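Local coordinates for protein fructosyl amine: oxygen oxidoreductase (Aspergillus fumigatus, PDB 3DJD) that probably oxidises fructosyl amines (glycated amino acids) with molecular oxygen, using a bound FAD as the cofactor of an MSOX/MTOX-family amine oxidase, at residues Asn52-Ser57 / Phe264-Asp269; Ala158-Ala163 / Arg365-Leu370. All coordinates share one frame; numbering follows the deposited sequence. Where two conformers were deposited one is given.

Overall arrangement
Both contacts close on the flavin of FAD, and their centres lie about 10 Å apart. Interaction 1 joins strand 53-56, which runs past the pyrimidine edge of the flavin, to residues 264-269. Interaction 2 packs the start of helix 160-173 against the loop 365-370, whose backbone amides meet the N1 and O2 side of the same ring. Between them, the edge of the flavin that carries N1, O2, N3 and O4 exchanges hydrogen bonds with main-chain atoms of Val54, Phe367 and Lys368. The contacts also touch directly: Lys53 O lies 3.1 Å from Ala158 N, a probable backbone hydrogen bond, and Lys53 CG packs on Ala160 CB at 3.5 Å.

Interaction 1: residues Asn52-Ser57 / Phe264-Asp269; sequences NKVISS and FFFEPD. With FAD (flavin-adenine dinucleotide), chain C.
The carboxamide of Asn52 lies almost flat on one face of the Phe266 ring, the two planes 14° apart. Asn52 OD1 sits over the rim, 3.2 Å from Phe266 CD2, while Asn52 CB makes a CH-pi contact 3.9 Å from the ring centroid. Phe266 CE2 comes to the edge of the Phe264 ring, in its plane. Phe266 has CG anti to its carbonyl carbon (chi1 -56°), which carries the ring back under Asn52 and brings its far end to Val54, whose CG2 is 3.6 Å from Phe266 CZ. The same methyl touches Phe264 CD1 at 4.1 Å, so this small branched residue fills the angle between two aromatic side chains. An asparagine suits the stack because its flat amide can cover a ring while both polar ends stay bonded: OD1 accepts from Lys276, and ND2 donates to two waters that each donate a hydrogen bond to Glu267 O. That double water bridge fixes the rotation of the amide and ties Asn52, just ahead of strand 53-56, to the backbone of Glu267.

On the flavin side, Val54 works through its backbone. Its N donates to FAD O4 at 2.9 Å and its O accepts from FAD N3 at 3.0 Å, a two-point grip on the pyrimidine ring. The CB of Lys53 is directed away from segment 264-269; bent at chi2 (-68°), the chain runs over the flavin until NZ is 3.4 Å from FAD C9A. There NZ forms a salt bridge with Asp50, a hydrogen bond to Ala47 O and a weak one to FAD O2'. Strand 53-56 thus forms part of the flavin site, consistent with the DAO-type, FAD-dependent oxidoreductase fold.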
ATOM      1  N   ASN A  52      -8.399  -1.138   6.633  1.00 11.30           N
ATOM      2  CA  ASN A  52      -8.558   0.233   6.170  1.00 10.85           C
ATOM      3  C   ASN A  52      -7.271   0.850   5.612  1.00 10.06           C
ATOM      4  O   ASN A  52      -6.149   0.450   5.957  1.00 10.60           O
ATOM      5  CB  ASN A  52      -9.160   1.122   7.262  1.00 11.83           C
ATOM      6  CG  ASN A  52      -8.679   0.729   8.628  1.00 13.24           C
ATOM      7  OD1 ASN A  52      -7.486   0.531   8.835  1.00 14.72           O
ATOM      8  ND2 ASN A  52      -9.604   0.517   9.544  1.00 12.23           N
ATOM      9  N   LYS A  53      -7.470   1.779   4.697  1.00  9.55           N
ATOM     10  CA  LYS A  53      -6.406   2.652   4.191  1.00 10.21           C
ATOM     11  C   LYS A  53      -6.923   4.076   4.103  1.00 10.58           C
ATOM     12  O   LYS A  53      -8.123   4.306   3.909  1.00 10.62           O
ATOM     13  CB  LYS A  53      -5.949   2.209   2.794  1.00  9.11           C
ATOM     14  CG  LYS A  53      -5.287   0.829   2.715  1.00  8.38           C
ATOM     15  CD  LYS A  53      -3.939   0.746   3.395  1.00 10.60           C
ATOM     16  CE  LYS A  53      -3.266  -0.541   2.973  1.00 10.38           C
ATOM     17  NZ  LYS A  53      -2.015  -0.896   3.727  1.00 13.02           N
ATOM     18  N   VAL A  54      -6.014   5.037   4.213  1.00 10.87           N
ATOM     19  CA  VAL A  54      -6.401   6.444   4.090  1.00 11.41           C
ATOM     20  C   VAL A  54      -6.629   6.751   2.621  1.00 12.44           C
ATOM     21  O   VAL A  54      -5.846   6.336   1.753  1.00 11.72           O
ATOM     22  CB  VAL A  54      -5.303   7.386   4.618  1.00 10.77           C
ATOM     23  CG1 VAL A  54      -5.741   8.831   4.460  1.00 12.50           C
ATOM     24  CG2 VAL A  54      -4.946   7.041   6.076  1.00  9.54           C
ATOM     25  N   ILE A  55      -7.715   7.455   2.359  1.00 13.23           N
ATOM     26  CA  ILE A  55      -8.053   7.864   0.998  1.00 15.19           C
ATOM     27  C   ILE A  55      -8.272   9.356   1.007  1.00 17.98           C
ATOM     28  O   ILE A  55      -9.201   9.844   1.637  1.00 17.39           O
ATOM     29  CB  ILE A  55      -9.339   7.173   0.474  1.00 14.62           C
ATOM     30  CG1 ILE A  55      -9.269   5.641   0.598  1.00 13.60           C
ATOM     31  CG2 ILE A  55      -9.694   7.685  -0.941  1.00 14.69           C
ATOM     32  CD1 ILE A  55      -8.216   4.977  -0.277  1.00 13.13           C
ATOM     33  N   SER A  56      -7.416  10.087   0.315  1.00 21.15           N
ATOM     34  CA  SER A  56      -7.619  11.532   0.249  1.00 25.08           C
ATOM     35  C   SER A  56      -7.846  12.081  -1.149  1.00 26.70           C
ATOM     36  O   SER A  56      -7.495  11.432  -2.159  1.00 27.11           O
ATOM     37  CB  SER A  56      -6.480  12.279   0.956  1.00 25.42           C
ATOM     38  OG  SER A  56      -5.206  11.757   0.608  1.00 28.17           O
ATOM     39  N   SER A  57      -8.507  13.243  -1.151  0.50 27.44           N
ATOM     40  CA  SER A  57      -8.607  14.203  -2.257  0.50 28.13           C
ATOM     41  C   SER A  57      -9.992  14.254  -2.893  0.50 28.25           C
ATOM     42  O   SER A  57     -10.845  15.031  -2.456  0.50 28.52           O
ATOM     43  CB  SER A  57      -7.488  14.025  -3.289  0.50 28.14           C
ATOM     44  OG  SER A  57      -6.239  14.357  -2.704  0.50 28.16           O
ATOM     45  N   PHE A 264      -1.295   7.047  12.777  1.00 11.04           N
ATOM     46  CA  PHE A 264      -2.691   7.274  12.409  1.00 10.94           C
ATOM     47  C   PHE A 264      -3.560   6.105  12.789  1.00 10.92           C
ATOM     48  O   PHE A 264      -3.051   5.010  13.030  1.00 12.07           O
ATOM     49  CB  PHE A 264      -2.828   7.599  10.915  1.00 10.79           C
ATOM     50  CG  PHE A 264      -2.259   6.550   9.988  1.00 12.64           C
ATOM     51  CD1 PHE A 264      -3.089   5.594   9.419  1.00 12.59           C
ATOM     52  CD2 PHE A 264      -0.911   6.566   9.629  1.00 13.18           C
ATOM     53  CE1 PHE A 264      -2.580   4.651   8.518  1.00 12.16           C
ATOM     54  CE2 PHE A 264      -0.381   5.617   8.754  1.00 15.02           C
ATOM     55  CZ  PHE A 264      -1.236   4.651   8.192  1.00 13.44           C
ATOM     56  N   PHE A 265      -4.864   6.357  12.882  1.00 10.70           N
ATOM     57  CA  PHE A 265      -5.842   5.315  13.182  1.00 10.66           C
ATOM     58  C   PHE A 265      -7.217   5.669  12.619  1.00 10.70           C
ATOM     59  O   PHE A 265      -7.434   6.776  12.085  1.00 10.14           O
ATOM     60  CB  PHE A 265      -5.898   5.031  14.704  1.00 11.06           C
ATOM     61  CG  PHE A 265      -6.198   6.262  15.540  1.00 11.63           C
ATOM     62  CD1 PHE A 265      -7.503   6.724  15.690  1.00 12.19           C
ATOM     63  CD2 PHE A 265      -5.159   6.965  16.168  1.00 13.55           C
ATOM     64  CE1 PHE A 265      -7.783   7.870  16.450  1.00 12.92           C
ATOM     65  CE2 PHE A 265      -5.436   8.104  16.934  1.00 14.62           C
ATOM     66  CZ  PHE A 265      -6.745   8.557  17.064  1.00 13.40           C
ATOM     67  N   PHE A 266      -8.122   4.695  12.702  1.00 10.63           N
ATOM     68  CA  PHE A 266      -9.405   4.774  12.015  1.00 10.34           C
ATOM     69  C   PHE A 266     -10.489   4.333  12.983  1.00 11.30           C
ATOM     70  O   PHE A 266     -10.204   3.642  13.992  1.00 11.62           O
ATOM     71  CB  PHE A 266      -9.429   3.797  10.826  1.00 10.46           C
ATOM     72  CG  PHE A 266      -8.306   3.984   9.827  1.00  9.52           C
ATOM     73  CD1 PHE A 266      -8.546   4.617   8.602  1.00  9.89           C
ATOM     74  CD2 PHE A 266      -7.023   3.472  10.087  1.00  9.52           C
ATOM     75  CE1 PHE A 266      -7.503   4.786   7.656  1.00  8.61           C
ATOM     76  CE2 PHE A 266      -6.001   3.615   9.162  1.00 10.04           C
ATOM     77  CZ  PHE A 266      -6.233   4.269   7.940  1.00 11.04           C
ATOM     78  N   GLU A 267     -11.733   4.671  12.635  1.00 11.65           N
ATOM     79  CA  GLU A 267     -12.893   4.103  13.360  1.00 11.47           C
ATOM     80  C   GLU A 267     -12.808   2.566  13.357  1.00 11.83           C
ATOM     81  O   GLU A 267     -12.196   2.003  12.436  1.00 11.59           O
ATOM     82  CB  GLU A 267     -14.202   4.594  12.737  1.00 11.94           C
ATOM     83  CG  GLU A 267     -14.505   4.086  11.329  1.00 11.39           C
ATOM     84  CD  GLU A 267     -15.862   4.573  10.814  1.00 12.64           C
ATOM     85  OE1 GLU A 267     -16.905   4.296  11.475  1.00 14.03           O
ATOM     86  OE2 GLU A 267     -15.892   5.221   9.757  1.00 12.97           O
ATOM     87  N   PRO A 268     -13.393   1.882  14.385  1.00 12.28           N
ATOM     88  CA  PRO A 268     -13.273   0.427  14.471  1.00 12.21           C
ATOM     89  C   PRO A 268     -13.960  -0.275  13.298  1.00 12.09           C
ATOM     90  O   PRO A 268     -14.961   0.220  12.787  1.00 11.42           O
ATOM     91  CB  PRO A 268     -13.973   0.064  15.797  1.00 12.68           C
ATOM     92  CG  PRO A 268     -14.831   1.221  16.135  1.00 12.70           C
ATOM     93  CD  PRO A 268     -14.172   2.442  15.514  1.00 12.90           C
ATOM     94  N   ASP A 269     -13.415  -1.405  12.865  1.00 11.31           N
ATOM     95  CA  ASP A 269     -14.069  -2.155  11.794  1.00 12.64           C
ATOM     96  C   ASP A 269     -15.370  -2.776  12.315  1.00 13.15           C
ATOM     97  O   ASP A 269     -15.632  -2.774  13.532  1.00 13.60           O
ATOM     98  CB  ASP A 269     -13.105  -3.164  11.131  1.00 12.35           C
ATOM     99  CG  ASP A 269     -12.989  -4.519  11.865  1.00 14.18           C
ATOM    100  OD1 ASP A 269     -13.296  -4.643  13.075  1.00 16.23           O
ATOM    101  OD2 ASP A 269     -12.540  -5.498  11.207  1.00 14.21           O
TER
HETATM  102  PA  FAD C 500       0.844  -5.610  -3.093  1.00  9.48           P
HETATM  103  O1A FAD C 500      -0.583  -5.252  -2.945  1.00  8.99           O
HETATM  104  O2A FAD C 500       1.641  -5.883  -1.885  1.00  9.35           O
HETATM  105  O5B FAD C 500       0.794  -6.945  -3.980  1.00  9.84           O
HETATM  106  C5B FAD C 500       1.953  -7.636  -4.379  1.00  7.59           C
HETATM  107  C4B FAD C 500       1.511  -9.059  -4.668  1.00  8.37           C
HETATM  108  O4B FAD C 500       2.703  -9.703  -5.194  1.00  9.05           O
HETATM  109  C3B FAD C 500       1.144  -9.802  -3.381  1.00 10.25           C
HETATM  110  O3B FAD C 500      -0.196 -10.240  -3.465  1.00  9.80           O
HETATM  111  C2B FAD C 500       2.139 -10.986  -3.360  1.00 10.47           C
HETATM  112  O2B FAD C 500       1.531 -12.229  -2.901  1.00  8.25           O
HETATM  113  C1B FAD C 500       2.580 -11.045  -4.849  1.00  9.52           C
HETATM  114  N9A FAD C 500       3.782 -11.907  -4.984  1.00  9.52           N
HETATM  115  C8A FAD C 500       4.845 -11.982  -4.149  1.00 10.74           C
HETATM  116  N7A FAD C 500       5.701 -12.913  -4.619  1.00  9.58           N
HETATM  117  C5A FAD C 500       5.153 -13.446  -5.727  1.00  9.30           C
HETATM  118  C6A FAD C 500       5.548 -14.442  -6.627  1.00  8.56           C
HETATM  119  N6A FAD C 500       6.682 -15.139  -6.411  1.00  8.85           N
HETATM  120  N1A FAD C 500       4.742 -14.723  -7.678  1.00  9.13           N
HETATM  121  C2A FAD C 500       3.592 -14.060  -7.882  1.00  8.62           C
HETATM  122  N3A FAD C 500       3.197 -13.095  -7.056  1.00  9.84           N
HETATM  123  C4A FAD C 500       3.953 -12.788  -5.972  1.00  9.50           C
HETATM  124  N1  FAD C 500      -1.613   3.465   0.504  1.00 10.78           N
HETATM  125  C2  FAD C 500      -2.662   4.383   0.461  1.00 11.88           C
HETATM  126  O2  FAD C 500      -3.093   4.771  -0.623  1.00 12.40           O
HETATM  127  N3  FAD C 500      -3.196   4.869   1.667  1.00 12.86           N
HETATM  128  C4  FAD C 500      -2.677   4.467   2.910  1.00 12.96           C
HETATM  129  O4  FAD C 500      -3.169   4.892   3.963  1.00 12.60           O
HETATM  130  C4X FAD C 500      -1.636   3.536   2.941  1.00 12.51           C
HETATM  131  N5  FAD C 500      -1.112   3.122   4.174  1.00 11.65           N
HETATM  132  C5X FAD C 500      -0.224   2.027   4.202  1.00 11.35           C
HETATM  133  C6  FAD C 500       0.118   1.458   5.421  1.00 10.80           C
HETATM  134  C7  FAD C 500       0.964   0.352   5.443  1.00 11.76           C
HETATM  135  C7M FAD C 500       1.346  -0.274   6.790  1.00 10.47           C
HETATM  136  C8  FAD C 500       1.475  -0.144   4.243  1.00 11.08           C
HETATM  137  C8M FAD C 500       2.410  -1.356   4.183  1.00 11.33           C
HETATM  138  C9  FAD C 500       1.117   0.397   3.024  1.00 10.06           C
HETATM  139  C9A FAD C 500       0.270   1.501   2.994  1.00  9.63           C
HETATM  140  N10 FAD C 500      -0.089   2.089   1.770  1.00 11.23           N
HETATM  141  C10 FAD C 500      -1.106   3.039   1.741  1.00  9.65           C
HETATM  142  C1' FAD C 500       0.583   1.734   0.511  1.00 11.30           C
HETATM  143  C2' FAD C 500      -0.196   0.654  -0.264  1.00 10.13           C
HETATM  144  O2' FAD C 500      -0.655  -0.340   0.645  1.00  9.23           O
HETATM  145  C3' FAD C 500       0.734  -0.032  -1.272  1.00  8.30           C
HETATM  146  O3' FAD C 500       1.519   0.955  -1.943  1.00  7.68           O
HETATM  147  C4' FAD C 500      -0.043  -0.843  -2.322  1.00  8.45           C
HETATM  148  O4' FAD C 500      -0.983  -1.667  -1.703  1.00  9.68           O
HETATM  149  C5' FAD C 500       0.971  -1.746  -3.030  1.00  9.03           C
HETATM  150  O5' FAD C 500       0.336  -2.429  -4.094  1.00  7.05           O
HETATM  151  P   FAD C 500       1.164  -3.438  -5.020  1.00  9.00           P
HETATM  152  O1P FAD C 500       2.384  -2.804  -5.573  1.00  7.70           O
HETATM  153  O2P FAD C 500       0.165  -4.081  -5.887  1.00  8.13           O
HETATM  154  O3P FAD C 500       1.704  -4.557  -3.924  1.00  8.97           O
HETATM  155  O   HOH W   1     -12.764   0.846   9.971  1.00 13.19           O
HETATM  156  O   HOH W   2      -9.947   0.373  12.396  1.00 13.55           O

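Interaction 2: residues Ala158-Ala163 / Arg365-Leu370; sequences AHARNA and RGFKYL. With FAD (flavin-adenine dinucleotide), chain C.
Ala160 CB rests on one face of the Phe367 ring, 3.6 Å from its centroid, with Phe367 CZ nearest at 3.3 Å. Ala163 meets the same ring at its edge, as does Ala158, the strand residue ahead of the helix. Alanine suits positions 160 and 163 because a single methyl lets the helix backbone come close to a broad ring; Ala160 CA itself is 3.2 Å from Phe367 CZ. Further along, Leu370 CD2 packs on Ala163 CB at 3.8 Å.

With CG anti to the backbone N (chi1 -173°), the Phe367 ring reaches Ala160 while its own N-H is left to FAD N1. In this Rossmann-type FAD-binding fold, the loop between strand 356-360 and helix 373-382 turns its N-H groups to the cofactor: Lys368 N donates to FAD O2 at 2.7 Å, Phe367 N to FAD N1 at 3.2 Å, and Gly366 N to the ribityl FAD O3'. Gly366, without a side chain, lets FAD O3' lie close to its backbone. Donors beside N1 and O2 would probably stabilise negative charge on the reduced flavin.

Farther out, Trp81 of helix 69-83 touches Ala158, Ala163 and Phe367, while Thr16 of helix 16-27 lies against Phe367 and Leu370.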
ATOM      1  N   ALA A 158     -10.993   3.686   3.062  1.00  9.33           N
ATOM      2  CA  ALA A 158     -11.607   2.572   2.316  1.00  9.19           C
ATOM      3  C   ALA A 158     -11.340   1.252   3.008  1.00  9.37           C
ATOM      4  O   ALA A 158     -10.255   1.069   3.594  1.00  9.31           O
ATOM      5  CB  ALA A 158     -11.051   2.523   0.899  1.00  9.61           C
ATOM      6  N   HIS A 159     -12.306   0.335   2.934  1.00  8.54           N
ATOM      7  CA  HIS A 159     -12.057  -1.007   3.442  1.00  8.48           C
ATOM      8  C   HIS A 159     -11.201  -1.745   2.406  1.00  8.10           C
ATOM      9  O   HIS A 159     -11.705  -2.289   1.435  1.00  8.51           O
ATOM     10  CB  HIS A 159     -13.335  -1.777   3.761  1.00  8.01           C
ATOM     11  CG  HIS A 159     -13.039  -3.044   4.485  1.00  9.51           C
ATOM     12  ND1 HIS A 159     -13.472  -3.299   5.767  1.00 12.41           N
ATOM     13  CD2 HIS A 159     -12.218  -4.065   4.151  1.00  6.29           C
ATOM     14  CE1 HIS A 159     -12.986  -4.461   6.165  1.00  6.70           C
ATOM     15  NE2 HIS A 159     -12.229  -4.951   5.197  1.00 12.54           N
ATOM     16  N   ALA A 160      -9.894  -1.732   2.629  1.00  9.33           N
ATOM     17  CA  ALA A 160      -8.940  -2.070   1.576  1.00  9.65           C
ATOM     18  C   ALA A 160      -9.090  -3.527   1.156  1.00  9.75           C
ATOM     19  O   ALA A 160      -9.196  -3.845  -0.035  1.00  9.44           O
ATOM     20  CB  ALA A 160      -7.528  -1.783   2.046  1.00  9.32           C
ATOM     21  N   ARG A 161      -9.110  -4.426   2.137  1.00  9.44           N
ATOM     22  CA  ARG A 161      -9.252  -5.846   1.826  1.00  9.47           C
ATOM     23  C   ARG A 161     -10.558  -6.144   1.082  1.00  8.81           C
ATOM     24  O   ARG A 161     -10.547  -6.859   0.092  1.00  8.57           O
ATOM     25  CB  ARG A 161      -9.185  -6.679   3.099  1.00 10.11           C
ATOM     26  CG  ARG A 161      -9.334  -8.161   2.860  1.00 11.54           C
ATOM     27  CD  ARG A 161      -9.735  -8.829   4.149  1.00 19.01           C
ATOM     28  NE  ARG A 161     -11.145  -8.594   4.353  1.00 21.35           N
ATOM     29  CZ  ARG A 161     -11.802  -8.800   5.492  1.00 23.43           C
ATOM     30  NH1 ARG A 161     -11.178  -9.232   6.592  1.00 25.11           N
ATOM     31  NH2 ARG A 161     -13.088  -8.549   5.526  1.00 17.29           N
ATOM     32  N   ASN A 162     -11.677  -5.581   1.531  1.00  8.33           N
ATOM     33  CA  ASN A 162     -12.942  -5.908   0.854  1.00  8.45           C
ATOM     34  C   ASN A 162     -12.974  -5.366  -0.557  1.00  8.59           C
ATOM     35  O   ASN A 162     -13.543  -6.006  -1.448  1.00  8.42           O
ATOM     36  CB  ASN A 162     -14.151  -5.439   1.664  1.00  8.49           C
ATOM     37  CG  ASN A 162     -14.357  -6.274   2.931  1.00  9.44           C
ATOM     38  OD1 ASN A 162     -13.769  -7.360   3.092  1.00 10.31           O
ATOM     39  ND2 ASN A 162     -15.170  -5.757   3.851  1.00 10.89           N
ATOM     40  N   ALA A 163     -12.353  -4.206  -0.756  1.00  7.53           N
ATOM     41  CA  ALA A 163     -12.259  -3.567  -2.093  1.00  8.45           C
ATOM     42  C   ALA A 163     -11.381  -4.394  -3.046  1.00  8.74           C
ATOM     43  O   ALA A 163     -11.731  -4.590  -4.210  1.00  7.85           O
ATOM     44  CB  ALA A 163     -11.721  -2.139  -1.972  1.00  9.36           C
ATOM     45  N   ARG A 365       2.320   4.454  -1.181  1.00 11.73           N
ATOM     46  CA  ARG A 365       1.154   5.312  -1.364  1.00 12.57           C
ATOM     47  C   ARG A 365       0.173   4.807  -2.426  1.00 12.20           C
ATOM     48  O   ARG A 365      -0.675   5.569  -2.884  1.00 12.93           O
ATOM     49  CB  ARG A 365       1.564   6.788  -1.606  1.00 13.05           C
ATOM     50  CG  ARG A 365       2.360   7.000  -2.843  1.00 13.65           C
ATOM     51  CD  ARG A 365       3.079   8.352  -2.815  1.00 17.57           C
ATOM     52  NE  ARG A 365       3.755   8.602  -4.085  1.00 17.66           N
ATOM     53  CZ  ARG A 365       3.146   9.083  -5.171  1.00 20.30           C
ATOM     54  NH1 ARG A 365       1.844   9.359  -5.150  1.00 20.37           N
ATOM     55  NH2 ARG A 365       3.828   9.274  -6.288  1.00 18.99           N
ATOM     56  N   GLY A 366       0.225   3.508  -2.752  1.00  9.92           N
ATOM     57  CA  GLY A 366      -0.495   3.024  -3.921  1.00 10.01           C
ATOM     58  C   GLY A 366      -1.894   2.499  -3.682  1.00  9.85           C
ATOM     59  O   GLY A 366      -2.595   2.171  -4.648  1.00  8.86           O
ATOM     60  N   PHE A 367      -2.324   2.391  -2.428  1.00  8.79           N
ATOM     61  CA  PHE A 367      -3.627   1.723  -2.269  1.00  9.02           C
ATOM     62  C   PHE A 367      -4.806   2.543  -2.803  1.00  9.48           C
ATOM     63  O   PHE A 367      -5.726   2.001  -3.470  1.00  9.86           O
ATOM     64  CB  PHE A 367      -3.962   1.216  -0.868  1.00  8.83           C
ATOM     65  CG  PHE A 367      -5.220   0.407  -0.889  1.00  8.96           C
ATOM     66  CD1 PHE A 367      -5.171  -0.935  -1.272  1.00  8.24           C
ATOM     67  CD2 PHE A 367      -6.468   1.032  -0.743  1.00  8.65           C
ATOM     68  CE1 PHE A 367      -6.352  -1.691  -1.405  1.00  9.85           C
ATOM     69  CE2 PHE A 367      -7.652   0.284  -0.864  1.00 10.22           C
ATOM     70  CZ  PHE A 367      -7.585  -1.081  -1.181  1.00  9.93           C
ATOM     71  N   LYS A 368      -4.747   3.850  -2.580  1.00  9.17           N
ATOM     72  CA  LYS A 368      -5.834   4.705  -3.006  1.00 10.22           C
ATOM     73  C   LYS A 368      -6.066   4.649  -4.530  1.00  9.50           C
ATOM     74  O   LYS A 368      -7.128   5.028  -5.001  1.00  8.98           O
ATOM     75  CB  LYS A 368      -5.608   6.126  -2.498  1.00 11.95           C
ATOM     76  CG  LYS A 368      -4.913   7.043  -3.415  1.00 16.65           C
ATOM     77  CD  LYS A 368      -5.221   8.500  -3.000  1.00 22.16           C
ATOM     78  CE  LYS A 368      -4.269   9.485  -3.660  1.00 24.30           C
ATOM     79  NZ  LYS A 368      -4.318  10.844  -3.021  1.00 26.01           N
ATOM     80  N   TYR A 369      -5.046   4.220  -5.282  1.00  8.65           N
ATOM     81  CA  TYR A 369      -5.146   4.061  -6.747  1.00  8.89           C
ATOM     82  C   TYR A 369      -5.751   2.733  -7.231  1.00  8.83           C
ATOM     83  O   TYR A 369      -5.828   2.501  -8.443  1.00  8.04           O
ATOM     84  CB  TYR A 369      -3.750   4.264  -7.363  1.00  9.89           C
ATOM     85  CG  TYR A 369      -3.175   5.618  -6.983  1.00 10.20           C
ATOM     86  CD1 TYR A 369      -3.370   6.730  -7.802  1.00 12.41           C
ATOM     87  CD2 TYR A 369      -2.488   5.786  -5.784  1.00 10.10           C
ATOM     88  CE1 TYR A 369      -2.865   7.991  -7.436  1.00 12.23           C
ATOM     89  CE2 TYR A 369      -1.977   7.022  -5.406  1.00 10.58           C
ATOM     90  CZ  TYR A 369      -2.170   8.117  -6.228  1.00 11.87           C
ATOM     91  OH  TYR A 369      -1.653   9.328  -5.815  1.00 15.54           O
ATOM     92  N   LEU A 370      -6.155   1.853  -6.301  1.00  8.19           N
ATOM     93  CA  LEU A 370      -6.843   0.604  -6.685  1.00  7.61           C
ATOM     94  C   LEU A 370      -7.917   0.796  -7.800  1.00  7.63           C
ATOM     95  O   LEU A 370      -7.951   0.033  -8.779  1.00  6.96           O
ATOM     96  CB  LEU A 370      -7.444  -0.113  -5.469  1.00  7.98           C
ATOM     97  CG  LEU A 370      -8.247  -1.390  -5.790  1.00  5.65           C
ATOM     98  CD1 LEU A 370      -7.400  -2.476  -6.473  1.00  7.41           C
ATOM     99  CD2 LEU A 370      -8.934  -1.967  -4.504  1.00  7.81           C
TER
HETATM  100  PA  FAD C 500       0.844  -5.610  -3.093  1.00  9.48           P
HETATM  101  O1A FAD C 500      -0.583  -5.252  -2.945  1.00  8.99           O
HETATM  102  O2A FAD C 500       1.641  -5.883  -1.885  1.00  9.35           O
HETATM  103  O5B FAD C 500       0.794  -6.945  -3.980  1.00  9.84           O
HETATM  104  C5B FAD C 500       1.953  -7.636  -4.379  1.00  7.59           C
HETATM  105  C4B FAD C 500       1.511  -9.059  -4.668  1.00  8.37           C
HETATM  106  O4B FAD C 500       2.703  -9.703  -5.194  1.00  9.05           O
HETATM  107  C3B FAD C 500       1.144  -9.802  -3.381  1.00 10.25           C
HETATM  108  O3B FAD C 500      -0.196 -10.240  -3.465  1.00  9.80           O
HETATM  109  C2B FAD C 500       2.139 -10.986  -3.360  1.00 10.47           C
HETATM  110  O2B FAD C 500       1.531 -12.229  -2.901  1.00  8.25           O
HETATM  111  C1B FAD C 500       2.580 -11.045  -4.849  1.00  9.52           C
HETATM  112  N9A FAD C 500       3.782 -11.907  -4.984  1.00  9.52           N
HETATM  113  C8A FAD C 500       4.845 -11.982  -4.149  1.00 10.74           C
HETATM  114  N7A FAD C 500       5.701 -12.913  -4.619  1.00  9.58           N
HETATM  115  C5A FAD C 500       5.153 -13.446  -5.727  1.00  9.30           C
HETATM  116  C6A FAD C 500       5.548 -14.442  -6.627  1.00  8.56           C
HETATM  117  N6A FAD C 500       6.682 -15.139  -6.411  1.00  8.85           N
HETATM  118  N1A FAD C 500       4.742 -14.723  -7.678  1.00  9.13           N
HETATM  119  C2A FAD C 500       3.592 -14.060  -7.882  1.00  8.62           C
HETATM  120  N3A FAD C 500       3.197 -13.095  -7.056  1.00  9.84           N
HETATM  121  C4A FAD C 500       3.953 -12.788  -5.972  1.00  9.50           C
HETATM  122  N1  FAD C 500      -1.613   3.465   0.504  1.00 10.78           N
HETATM  123  C2  FAD C 500      -2.662   4.383   0.461  1.00 11.88           C
HETATM  124  O2  FAD C 500      -3.093   4.771  -0.623  1.00 12.40           O
HETATM  125  N3  FAD C 500      -3.196   4.869   1.667  1.00 12.86           N
HETATM  126  C4  FAD C 500      -2.677   4.467   2.910  1.00 12.96           C
HETATM  127  O4  FAD C 500      -3.169   4.892   3.963  1.00 12.60           O
HETATM  128  C4X FAD C 500      -1.636   3.536   2.941  1.00 12.51           C
HETATM  129  N5  FAD C 500      -1.112   3.122   4.174  1.00 11.65           N
HETATM  130  C5X FAD C 500      -0.224   2.027   4.202  1.00 11.35           C
HETATM  131  C6  FAD C 500       0.118   1.458   5.421  1.00 10.80           C
HETATM  132  C7  FAD C 500       0.964   0.352   5.443  1.00 11.76           C
HETATM  133  C7M FAD C 500       1.346  -0.274   6.790  1.00 10.47           C
HETATM  134  C8  FAD C 500       1.475  -0.144   4.243  1.00 11.08           C
HETATM  135  C8M FAD C 500       2.410  -1.356   4.183  1.00 11.33           C
HETATM  136  C9  FAD C 500       1.117   0.397   3.024  1.00 10.06           C
HETATM  137  C9A FAD C 500       0.270   1.501   2.994  1.00  9.63           C
HETATM  138  N10 FAD C 500      -0.089   2.089   1.770  1.00 11.23           N
HETATM  139  C10 FAD C 500      -1.106   3.039   1.741  1.00  9.65           C
HETATM  140  C1' FAD C 500       0.583   1.734   0.511  1.00 11.30           C
HETATM  141  C2' FAD C 500      -0.196   0.654  -0.264  1.00 10.13           C
HETATM  142  O2' FAD C 500      -0.655  -0.340   0.645  1.00  9.23           O
HETATM  143  C3' FAD C 500       0.734  -0.032  -1.272  1.00  8.30           C
HETATM  144  O3' FAD C 500       1.519   0.955  -1.943  1.00  7.68           O
HETATM  145  C4' FAD C 500      -0.043  -0.843  -2.322  1.00  8.45           C
HETATM  146  O4' FAD C 500      -0.983  -1.667  -1.703  1.00  9.68           O
HETATM  147  C5' FAD C 500       0.971  -1.746  -3.030  1.00  9.03           C
HETATM  148  O5' FAD C 500       0.336  -2.429  -4.094  1.00  7.05           O
HETATM  149  P   FAD C 500       1.164  -3.438  -5.020  1.00  9.00           P
HETATM  150  O1P FAD C 500       2.384  -2.804  -5.573  1.00  7.70           O
HETATM  151  O2P FAD C 500       0.165  -4.081  -5.887  1.00  8.13           O
HETATM  152  O3P FAD C 500       1.704  -4.557  -3.924  1.00  8.97           O